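Local atomic coordinates of putative drug/sodium antiporter (Escherichia coli, PDB entry 4Z3N), a protein that is probably a MATE-family antiporter of the inner membrane that exports the genotoxin colibactin, or its precursor, from the cell. Residues I276-I281 and N287-F292; R297-I302 and V349-L354; S369-L374 and G434-A439. All blocks are in the same frame, centred on the assembly; numbering follows the deposited sequence.

Contact 1 of 3, residues I276-I281 and N287-F292; sequences IYNFFI and NAMAAF. With OLC ((2R)-2,3-dihydroxypropyl (9Z)-octadec-9-enoate), chain B.
Tyr-277 and Phe-292 meet across a transmembrane helical hairpin, helices 250-284 and 286-322 in the C-terminal half of this MATE-family protein, where a bound monoolein (OLC) lies against both rings. The axes of 276-281 and 287-292 approach to 9.2 Å at 142°, so they run antiparallel but clearly splayed. The two rings form a T-shaped stack. The edge of Tyr-277 points at the face of Phe-292, with centroids 5.0 Å apart and planes at 74°; CE2 of Tyr-277 stands over the centre of the Phe-292 ring. Both aromatics hold CG anti to their backbone N (chi1 -174° for Tyr-277), which carries the rings out into the gap between the helices. One face of the Tyr-277 ring is covered by the lipid, whose C2 lies over its centre, 3.8 Å from Tyr-277 CG; Ile-281 CG1 lies over the other face, toward the rim. Lipid C4 then reaches Phe-292 CE1 at 3.8 Å. Asn-278 brings OD1 to the edge of the Phe-292 ring, in its plane, 3.1 Å from CE2. The amide also lies against the bent Met-289 side chain, whose SD is 3.7 Å from Asn-278 CG. Nearer the turn, Ile-281 CG2 sits by Ala-288 CB (3.3 Å) and close to the backbone N of Met-289. Tyr-277 OH is hydrogen-bonded to Gln-375 OE1 on helix 366-379, while its ring also touches Val-435 and Tyr-436 of helix 432-453. Without a hydrogen bond between the segments, cohesion here rests on aromatic and aliphatic packing. The partly positive ring edge of Phe-292 probably makes a weakly favourable electrostatic neighbour for the Asn-278 carbonyl oxygen.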
# COMPACT_ATOMS: atom_id res chain seq x y z
N ILE A 276 -15.38 -8.53 5.28
CA ILE A 276 -16.28 -8.71 6.42
C ILE A 276 -17.14 -7.48 6.61
O ILE A 276 -18.28 -7.58 7.05
CB ILE A 276 -15.50 -9.00 7.71
CG1 ILE A 276 -14.81 -10.36 7.60
CG2 ILE A 276 -16.41 -8.85 8.95
CD1 ILE A 276 -13.73 -10.60 8.63
N TYR A 277 -16.57 -6.32 6.27
CA TYR A 277 -17.29 -5.05 6.31
C TYR A 277 -18.36 -4.99 5.23
O TYR A 277 -19.49 -4.55 5.47
CB TYR A 277 -16.31 -3.89 6.15
CG TYR A 277 -16.91 -2.51 6.32
CD1 TYR A 277 -17.12 -1.98 7.58
CD2 TYR A 277 -17.20 -1.71 5.22
CE1 TYR A 277 -17.64 -0.71 7.75
CE2 TYR A 277 -17.73 -0.44 5.38
CZ TYR A 277 -17.94 0.06 6.65
OH TYR A 277 -18.45 1.34 6.81
N ASN A 278 -17.99 -5.41 4.03
CA ASN A 278 -18.94 -5.44 2.93
C ASN A 278 -20.07 -6.42 3.20
O ASN A 278 -21.23 -6.10 2.97
CB ASN A 278 -18.21 -5.78 1.63
CG ASN A 278 -17.52 -4.57 1.05
OD1 ASN A 278 -17.57 -3.49 1.64
ND2 ASN A 278 -16.86 -4.74 -0.09
N PHE A 279 -19.72 -7.59 3.73
CA PHE A 279 -20.69 -8.60 4.12
C PHE A 279 -21.79 -8.01 5.00
O PHE A 279 -22.96 -8.10 4.69
CB PHE A 279 -19.97 -9.75 4.84
CG PHE A 279 -20.86 -10.88 5.26
CD1 PHE A 279 -21.42 -11.73 4.32
CD2 PHE A 279 -21.11 -11.12 6.61
CE1 PHE A 279 -22.23 -12.79 4.71
CE2 PHE A 279 -21.93 -12.18 7.01
CZ PHE A 279 -22.48 -13.01 6.06
N PHE A 280 -21.38 -7.38 6.09
CA PHE A 280 -22.32 -6.78 7.03
C PHE A 280 -23.17 -5.64 6.39
O PHE A 280 -24.39 -5.59 6.55
CB PHE A 280 -21.57 -6.24 8.25
CG PHE A 280 -21.36 -7.26 9.35
CD1 PHE A 280 -22.37 -7.57 10.23
CD2 PHE A 280 -20.13 -7.89 9.52
CE1 PHE A 280 -22.18 -8.50 11.25
CE2 PHE A 280 -19.92 -8.82 10.54
CZ PHE A 280 -20.95 -9.13 11.40
N ILE A 281 -22.51 -4.75 5.66
CA ILE A 281 -23.18 -3.58 5.10
C ILE A 281 -24.31 -3.99 4.14
O ILE A 281 -25.39 -3.41 4.14
CB ILE A 281 -22.18 -2.66 4.36
CG1 ILE A 281 -21.13 -2.14 5.33
CG2 ILE A 281 -22.88 -1.48 3.74
CD1 ILE A 281 -21.68 -1.26 6.41
N ASN A 287 -28.05 0.12 0.25
CA ASN A 287 -27.65 1.51 -0.05
C ASN A 287 -26.32 1.90 0.64
O ASN A 287 -25.49 2.61 0.07
CB ASN A 287 -28.75 2.49 0.36
CG ASN A 287 -30.06 2.28 -0.41
OD1 ASN A 287 -30.11 2.45 -1.63
ND2 ASN A 287 -31.13 1.94 0.32
N ALA A 288 -26.14 1.41 1.87
CA ALA A 288 -24.89 1.60 2.60
C ALA A 288 -23.71 0.98 1.85
O ALA A 288 -22.58 1.50 1.87
CB ALA A 288 -25.00 1.02 3.99
N MET A 289 -23.97 -0.12 1.15
CA MET A 289 -22.93 -0.75 0.35
C MET A 289 -22.60 0.12 -0.86
O MET A 289 -21.44 0.25 -1.23
CB MET A 289 -23.35 -2.15 -0.09
CG MET A 289 -22.30 -2.86 -0.94
SD MET A 289 -20.76 -3.16 -0.03
CE MET A 289 -19.60 -2.23 -1.03
N ALA A 290 -23.63 0.74 -1.46
CA ALA A 290 -23.41 1.72 -2.51
C ALA A 290 -22.70 2.99 -1.99
O ALA A 290 -21.83 3.55 -2.68
CB ALA A 290 -24.72 2.08 -3.17
N ALA A 291 -23.06 3.43 -0.79
CA ALA A 291 -22.40 4.59 -0.17
C ALA A 291 -20.88 4.39 -0.04
O ALA A 291 -20.09 5.24 -0.45
CB ALA A 291 -23.01 4.89 1.20
N PHE A 292 -20.49 3.26 0.53
CA PHE A 292 -19.09 2.87 0.68
C PHE A 292 -18.35 2.87 -0.65
O PHE A 292 -17.18 3.23 -0.71
CB PHE A 292 -19.01 1.49 1.34
CG PHE A 292 -17.63 1.03 1.66
CD1 PHE A 292 -16.64 1.92 2.02
CD2 PHE A 292 -17.32 -0.32 1.62
CE1 PHE A 292 -15.36 1.47 2.33
CE2 PHE A 292 -16.05 -0.78 1.92
CZ PHE A 292 -15.06 0.12 2.27
C18 OLC B . -4.87 0.66 6.00
C10 OLC B . -11.91 4.37 9.74
C9 OLC B . -12.03 4.47 8.40
C17 OLC B . -6.07 1.48 6.42
C11 OLC B . -11.41 3.09 10.39
C8 OLC B . -13.20 5.25 7.82
C24 OLC B . -14.21 -3.50 10.25
C16 OLC B . -6.72 0.82 7.62
C12 OLC B . -11.10 2.01 9.37
C7 OLC B . -13.13 5.33 6.30
C15 OLC B . -7.87 1.67 8.14
C13 OLC B . -9.79 1.30 9.75
C6 OLC B . -13.58 4.02 5.67
C14 OLC B . -9.03 0.77 8.55
C5 OLC B . -14.86 3.53 6.30
C4 OLC B . -15.02 2.04 6.06
C3 OLC B . -13.74 1.31 6.43
C2 OLC B . -13.97 -0.18 6.62
C21 OLC B . -12.42 -1.88 9.60
C1 OLC B . -12.95 -0.74 7.59
C22 OLC B . -12.72 -3.19 10.30
O19 OLC B . -11.83 -0.26 7.70
O25 OLC B . -14.40 -4.87 9.96
O23 OLC B . -12.02 -4.25 9.67
O20 OLC B . -13.32 -1.74 8.51

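Contact 2 of 3, residues R297-I302 and V349-L354; sequences RIDYFI and VMHIVL. With OLC ((2R)-2,3-dihydroxypropyl (9Z)-octadec-9-enoate), chain B.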
# COMPACT_ATOMS: atom_id res chain seq x y z
N ARG A 297 -12.66 5.63 -2.61
CA ARG A 297 -11.49 6.23 -3.25
C ARG A 297 -11.05 7.44 -2.42
O ARG A 297 -9.86 7.61 -2.16
CB ARG A 297 -11.76 6.64 -4.70
CG ARG A 297 -11.82 5.50 -5.72
CD ARG A 297 -12.16 6.05 -7.13
NE ARG A 297 -13.08 5.19 -7.88
CZ ARG A 297 -13.65 5.52 -9.04
NH1 ARG A 297 -13.40 6.70 -9.59
NH2 ARG A 297 -14.47 4.67 -9.65
N ILE A 298 -12.01 8.26 -1.99
CA ILE A 298 -11.72 9.48 -1.25
C ILE A 298 -11.12 9.17 0.12
O ILE A 298 -10.15 9.79 0.53
CB ILE A 298 -12.97 10.37 -1.07
CG1 ILE A 298 -13.52 10.81 -2.43
CG2 ILE A 298 -12.66 11.62 -0.23
CD1 ILE A 298 -14.73 11.71 -2.31
N ASP A 299 -11.71 8.21 0.83
CA ASP A 299 -11.18 7.80 2.11
C ASP A 299 -9.73 7.33 1.94
O ASP A 299 -8.90 7.49 2.84
CB ASP A 299 -12.04 6.68 2.72
CG ASP A 299 -13.35 7.21 3.33
OD1 ASP A 299 -13.30 8.29 3.99
OD2 ASP A 299 -14.40 6.54 3.16
N TYR A 300 -9.44 6.79 0.76
CA TYR A 300 -8.13 6.27 0.47
C TYR A 300 -7.10 7.39 0.21
O TYR A 300 -5.97 7.33 0.72
CB TYR A 300 -8.17 5.32 -0.73
CG TYR A 300 -6.80 4.79 -1.02
CD1 TYR A 300 -6.27 3.75 -0.28
CD2 TYR A 300 -5.99 5.38 -1.98
CE1 TYR A 300 -4.99 3.29 -0.51
CE2 TYR A 300 -4.71 4.92 -2.23
CZ TYR A 300 -4.22 3.87 -1.48
OH TYR A 300 -2.95 3.40 -1.71
N PHE A 301 -7.48 8.40 -0.58
CA PHE A 301 -6.60 9.54 -0.80
C PHE A 301 -6.20 10.24 0.52
O PHE A 301 -5.06 10.67 0.67
CB PHE A 301 -7.24 10.58 -1.73
CG PHE A 301 -6.63 11.96 -1.59
CD1 PHE A 301 -5.32 12.22 -2.02
CD2 PHE A 301 -7.35 12.99 -0.98
CE1 PHE A 301 -4.74 13.48 -1.87
CE2 PHE A 301 -6.77 14.26 -0.82
CZ PHE A 301 -5.47 14.50 -1.27
N ILE A 302 -7.13 10.35 1.45
CA ILE A 302 -6.88 11.04 2.71
C ILE A 302 -5.76 10.35 3.49
O ILE A 302 -4.99 10.97 4.25
CB ILE A 302 -8.15 11.08 3.59
CG1 ILE A 302 -9.17 12.05 2.99
CG2 ILE A 302 -7.82 11.45 5.05
CD1 ILE A 302 -10.54 11.96 3.65
N VAL A 349 -11.20 16.24 8.55
CA VAL A 349 -12.11 17.34 8.84
C VAL A 349 -12.64 17.98 7.55
O VAL A 349 -13.82 18.31 7.45
CB VAL A 349 -11.43 18.43 9.76
CG1 VAL A 349 -12.32 19.65 9.91
CG2 VAL A 349 -11.14 17.85 11.13
N MET A 350 -11.78 18.15 6.55
CA MET A 350 -12.26 18.60 5.23
C MET A 350 -13.33 17.65 4.70
O MET A 350 -14.37 18.09 4.25
CB MET A 350 -11.12 18.69 4.22
CG MET A 350 -10.14 19.82 4.49
SD MET A 350 -9.00 19.96 3.11
CE MET A 350 -7.67 20.91 3.84
N HIS A 351 -13.07 16.35 4.77
CA HIS A 351 -14.00 15.38 4.24
C HIS A 351 -15.37 15.47 4.89
O HIS A 351 -16.40 15.39 4.20
CB HIS A 351 -13.49 13.95 4.39
CG HIS A 351 -14.25 12.96 3.56
ND1 HIS A 351 -14.14 11.60 3.73
CD2 HIS A 351 -15.12 13.14 2.54
CE1 HIS A 351 -14.91 10.98 2.85
NE2 HIS A 351 -15.51 11.89 2.11
N ILE A 352 -15.37 15.63 6.21
CA ILE A 352 -16.59 15.59 6.99
C ILE A 352 -17.50 16.76 6.66
O ILE A 352 -18.71 16.61 6.44
CB ILE A 352 -16.29 15.58 8.51
CG1 ILE A 352 -15.62 14.26 8.90
CG2 ILE A 352 -17.57 15.78 9.30
CD1 ILE A 352 -15.50 14.01 10.40
N VAL A 353 -16.91 17.94 6.60
CA VAL A 353 -17.67 19.13 6.32
C VAL A 353 -18.07 19.21 4.84
O VAL A 353 -19.07 19.80 4.51
CB VAL A 353 -16.86 20.39 6.72
CG1 VAL A 353 -16.71 20.43 8.22
CG2 VAL A 353 -15.52 20.40 6.02
N LEU A 354 -17.26 18.61 3.97
CA LEU A 354 -17.51 18.66 2.53
C LEU A 354 -18.61 17.67 2.12
O LEU A 354 -19.35 17.91 1.15
CB LEU A 354 -16.23 18.36 1.75
CG LEU A 354 -15.37 19.54 1.30
CD1 LEU A 354 -14.07 19.04 0.69
CD2 LEU A 354 -16.13 20.44 0.32
C18 OLC B . -4.87 0.66 6.00
C10 OLC B . -11.91 4.37 9.74
C9 OLC B . -12.03 4.47 8.40
C17 OLC B . -6.07 1.48 6.42
C11 OLC B . -11.41 3.09 10.39
C8 OLC B . -13.20 5.25 7.82
C24 OLC B . -14.21 -3.50 10.25
C16 OLC B . -6.72 0.82 7.62
C12 OLC B . -11.10 2.01 9.37
C7 OLC B . -13.13 5.33 6.30
C15 OLC B . -7.87 1.67 8.14
C13 OLC B . -9.79 1.30 9.75
C6 OLC B . -13.58 4.02 5.67
C14 OLC B . -9.03 0.77 8.55
C5 OLC B . -14.86 3.53 6.30
C4 OLC B . -15.02 2.04 6.06
C3 OLC B . -13.74 1.31 6.43
C2 OLC B . -13.97 -0.18 6.62
C21 OLC B . -12.42 -1.88 9.60
C1 OLC B . -12.95 -0.74 7.59
C22 OLC B . -12.72 -3.19 10.30
O19 OLC B . -11.83 -0.26 7.70
O25 OLC B . -14.40 -4.87 9.96
O23 OLC B . -12.02 -4.25 9.67
O20 OLC B . -13.32 -1.74 8.51
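The imidazole of His-351 packs against two isoleucines one helical turn apart, both on the same side of its plane, and its edge reaches an aspartate. Ile-298 supplies a CH-pi contact: its CG2 lies over one face of the ring, 3.9 Å from the centroid and 17° off the normal. Ile-302 adds aliphatic packing obliquely, on that same side, its CD1 3.6 Å from His-351 CB and equally near ND1. With chi1 of His-351 at -166°, CG is anti to the backbone N and the ring spans most of the gap between 297-302 and 349-354, whose axes stay 11.2 Å apart. His-351 takes part in every contact between these segments, which lie on helices 286-322 and 326-358, consecutive members of the C-terminal six-helix bundle of the MATE fold. Among the polar atoms, Asp-299 OD1 approaches the ring edge in its plane, 3.3 Å from His-351 CE1 and 3.4 Å from ND1, with the carboxylate turned 67° from the imidazole plane. Asp-299 OD2 is hydrogen-bonded within its own helix to Thr-295 OG1, and His-351 NE2 to Tyr-359 OH. The lipid comes in against the carboxylate, placing its chain carbon C7 3.5 Å from Asp-299 CG.

Contact 3 of 3, residues S369-L374 and G434-A439; sequences SDYAVL and GVYFGA. With OLC ((2R)-2,3-dihydroxypropyl (9Z)-octadec-9-enoate), chain B.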
# COMPACT_ATOMS: atom_id res chain seq x y z
N SER A 369 -26.57 8.87 -0.50
CA SER A 369 -25.76 10.02 -0.12
C SER A 369 -25.91 10.30 1.38
O SER A 369 -25.03 10.89 2.00
CB SER A 369 -26.12 11.26 -0.95
OG SER A 369 -27.11 12.02 -0.28
N ASP A 370 -27.01 9.85 1.97
CA ASP A 370 -27.16 9.97 3.42
C ASP A 370 -26.24 9.01 4.17
O ASP A 370 -25.61 9.37 5.17
CB ASP A 370 -28.60 9.73 3.85
CG ASP A 370 -29.45 10.96 3.72
OD1 ASP A 370 -28.90 12.04 3.39
OD2 ASP A 370 -30.67 10.86 3.95
N TYR A 371 -26.17 7.78 3.69
CA TYR A 371 -25.31 6.78 4.31
C TYR A 371 -23.85 7.19 4.20
O TYR A 371 -23.07 7.00 5.13
CB TYR A 371 -25.53 5.43 3.65
CG TYR A 371 -26.59 4.59 4.30
CD1 TYR A 371 -26.69 4.50 5.68
CD2 TYR A 371 -27.49 3.85 3.53
CE1 TYR A 371 -27.67 3.72 6.28
CE2 TYR A 371 -28.47 3.06 4.12
CZ TYR A 371 -28.56 3.00 5.50
OH TYR A 371 -29.52 2.22 6.10
N ALA A 372 -23.48 7.74 3.04
CA ALA A 372 -22.11 8.15 2.81
C ALA A 372 -21.73 9.31 3.73
O ALA A 372 -20.58 9.41 4.17
CB ALA A 372 -21.92 8.53 1.36
N VAL A 373 -22.70 10.17 4.04
CA VAL A 373 -22.47 11.30 4.93
C VAL A 373 -22.42 10.83 6.38
O VAL A 373 -21.57 11.30 7.16
CB VAL A 373 -23.56 12.40 4.75
CG1 VAL A 373 -23.47 13.48 5.85
CG2 VAL A 373 -23.44 13.04 3.36
N LEU A 374 -23.30 9.90 6.74
CA LEU A 374 -23.33 9.38 8.12
C LEU A 374 -22.07 8.56 8.45
O LEU A 374 -21.59 8.59 9.59
CB LEU A 374 -24.60 8.53 8.34
CG LEU A 374 -24.75 7.95 9.75
CD1 LEU A 374 -24.87 9.02 10.79
CD2 LEU A 374 -25.93 7.00 9.83
N GLY A 434 -24.34 0.82 13.70
CA GLY A 434 -23.60 -0.11 14.54
C GLY A 434 -22.35 -0.62 13.84
O GLY A 434 -21.33 -0.80 14.47
N VAL A 435 -22.44 -0.87 12.54
CA VAL A 435 -21.27 -1.23 11.76
C VAL A 435 -20.21 -0.14 11.85
O VAL A 435 -19.07 -0.39 12.23
CB VAL A 435 -21.63 -1.46 10.27
CG1 VAL A 435 -20.39 -1.87 9.48
CG2 VAL A 435 -22.74 -2.50 10.12
N TYR A 436 -20.61 1.08 11.50
CA TYR A 436 -19.72 2.23 11.51
C TYR A 436 -18.96 2.36 12.84
O TYR A 436 -17.73 2.52 12.86
CB TYR A 436 -20.50 3.50 11.25
CG TYR A 436 -21.19 3.56 9.92
CD1 TYR A 436 -20.80 2.77 8.86
CD2 TYR A 436 -22.25 4.44 9.73
CE1 TYR A 436 -21.45 2.85 7.62
CE2 TYR A 436 -22.90 4.54 8.52
CZ TYR A 436 -22.50 3.75 7.47
OH TYR A 436 -23.17 3.87 6.28
N PHE A 437 -19.69 2.28 13.96
CA PHE A 437 -19.04 2.44 15.25
C PHE A 437 -18.16 1.22 15.57
O PHE A 437 -17.03 1.37 16.03
CB PHE A 437 -20.06 2.67 16.36
CG PHE A 437 -20.51 4.09 16.48
CD1 PHE A 437 -19.65 5.07 16.96
CD2 PHE A 437 -21.80 4.46 16.09
CE1 PHE A 437 -20.05 6.40 17.06
CE2 PHE A 437 -22.21 5.79 16.19
CZ PHE A 437 -21.34 6.76 16.68
N GLY A 438 -18.68 0.03 15.30
CA GLY A 438 -17.97 -1.17 15.65
C GLY A 438 -16.66 -1.25 14.89
O GLY A 438 -15.62 -1.56 15.47
N ALA A 439 -16.73 -0.93 13.61
CA ALA A 439 -15.61 -1.13 12.70
C ALA A 439 -14.41 -0.25 13.05
O ALA A 439 -13.27 -0.67 12.88
CB ALA A 439 -16.06 -0.86 11.26
C18 OLC B . -4.87 0.66 6.00
C10 OLC B . -11.91 4.37 9.74
C9 OLC B . -12.03 4.47 8.40
C17 OLC B . -6.07 1.48 6.42
C11 OLC B . -11.41 3.09 10.39
C8 OLC B . -13.20 5.25 7.82
C24 OLC B . -14.21 -3.50 10.25
C16 OLC B . -6.72 0.82 7.62
C12 OLC B . -11.10 2.01 9.37
C7 OLC B . -13.13 5.33 6.30
C15 OLC B . -7.87 1.67 8.14
C13 OLC B . -9.79 1.30 9.75
C6 OLC B . -13.58 4.02 5.67
C14 OLC B . -9.03 0.77 8.55
C5 OLC B . -14.86 3.53 6.30
C4 OLC B . -15.02 2.04 6.06
C3 OLC B . -13.74 1.31 6.43
C2 OLC B . -13.97 -0.18 6.62
C21 OLC B . -12.42 -1.88 9.60
C1 OLC B . -12.95 -0.74 7.59
C22 OLC B . -12.72 -3.19 10.30
O19 OLC B . -11.83 -0.26 7.70
O25 OLC B . -14.40 -4.87 9.96
O23 OLC B . -12.02 -4.25 9.67
O20 OLC B . -13.32 -1.74 8.51
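Leu-374 and Tyr-436 mark the closest backbone approach of 369-374 and 434-439, yet their CA atoms are still 8.7 Å apart. Both segments are helical, held by their own i to i+4 bonds such as Leu-374 N to Asp-370 O and Gly-438 N to Gly-434 O, and the gap is bridged by side chains. Tyr-436 does most of this. Its chi1 of -61° sets CG beside the backbone N and anti to the carbonyl carbon, and the ring extends toward helix 366-379. There its hydroxyl arrives by the backbone of Tyr-371, with Tyr-436 OH 3.3 Å from Tyr-371 O. The same OH lies obliquely against the Tyr-371 ring, 3.6 Å from CD1; the two side chains cross at about a right angle. Leu-374 meets the edge of the Tyr-436 ring near its plane, CG and CD2 each 4.1 Å from CE2. The Tyr-371 ring itself runs on toward helix 286-322, packing on Ala-288 and Ala-291, and its hydroxyl is hydrogen-bonded to Asp-285 OD2 in the turn before that helix. Tyr-436 is further wedged against Gln-375 and Met-379, one and two turns beyond Tyr-371. At the far end of 434-439, Ala-439 CB touches the glycerol part of the lipid, 3.4 Å from C24, and the lipid is hydrogen-bonded to His-413 O. The arrangement is sparse inter-helix packing, burying 140 Å² in all, between what by chain order and prediction are the tenth and twelfth transmembrane helices. It belongs to the C-terminal six-helix bundle of a MATE transporter, with lipid held among its helices.

In the fold
The contacts follow one another along the chain, each closing before the next opens, and all lie in the C-terminal half. Contacts 1 and 2 share helix 286-322 at successive levels; their centres are 18 Å apart and their nearest atoms about 5 Å. Contacts 1 and 3 are close neighbours, 9 Å between centres, and touch directly, for example where Ile-281 CD1 meets Val-435 CG1 at 3.4 Å. Contacts 2 and 3 do not touch, though helices 326-358 and 366-379 are consecutive; their centres are about 14 Å apart and their nearest atoms about 6 Å. All three touch the same monoolein, through helices 250-284, 286-322 and 432-453; together they tie five helices of the C-terminal half into one bundle.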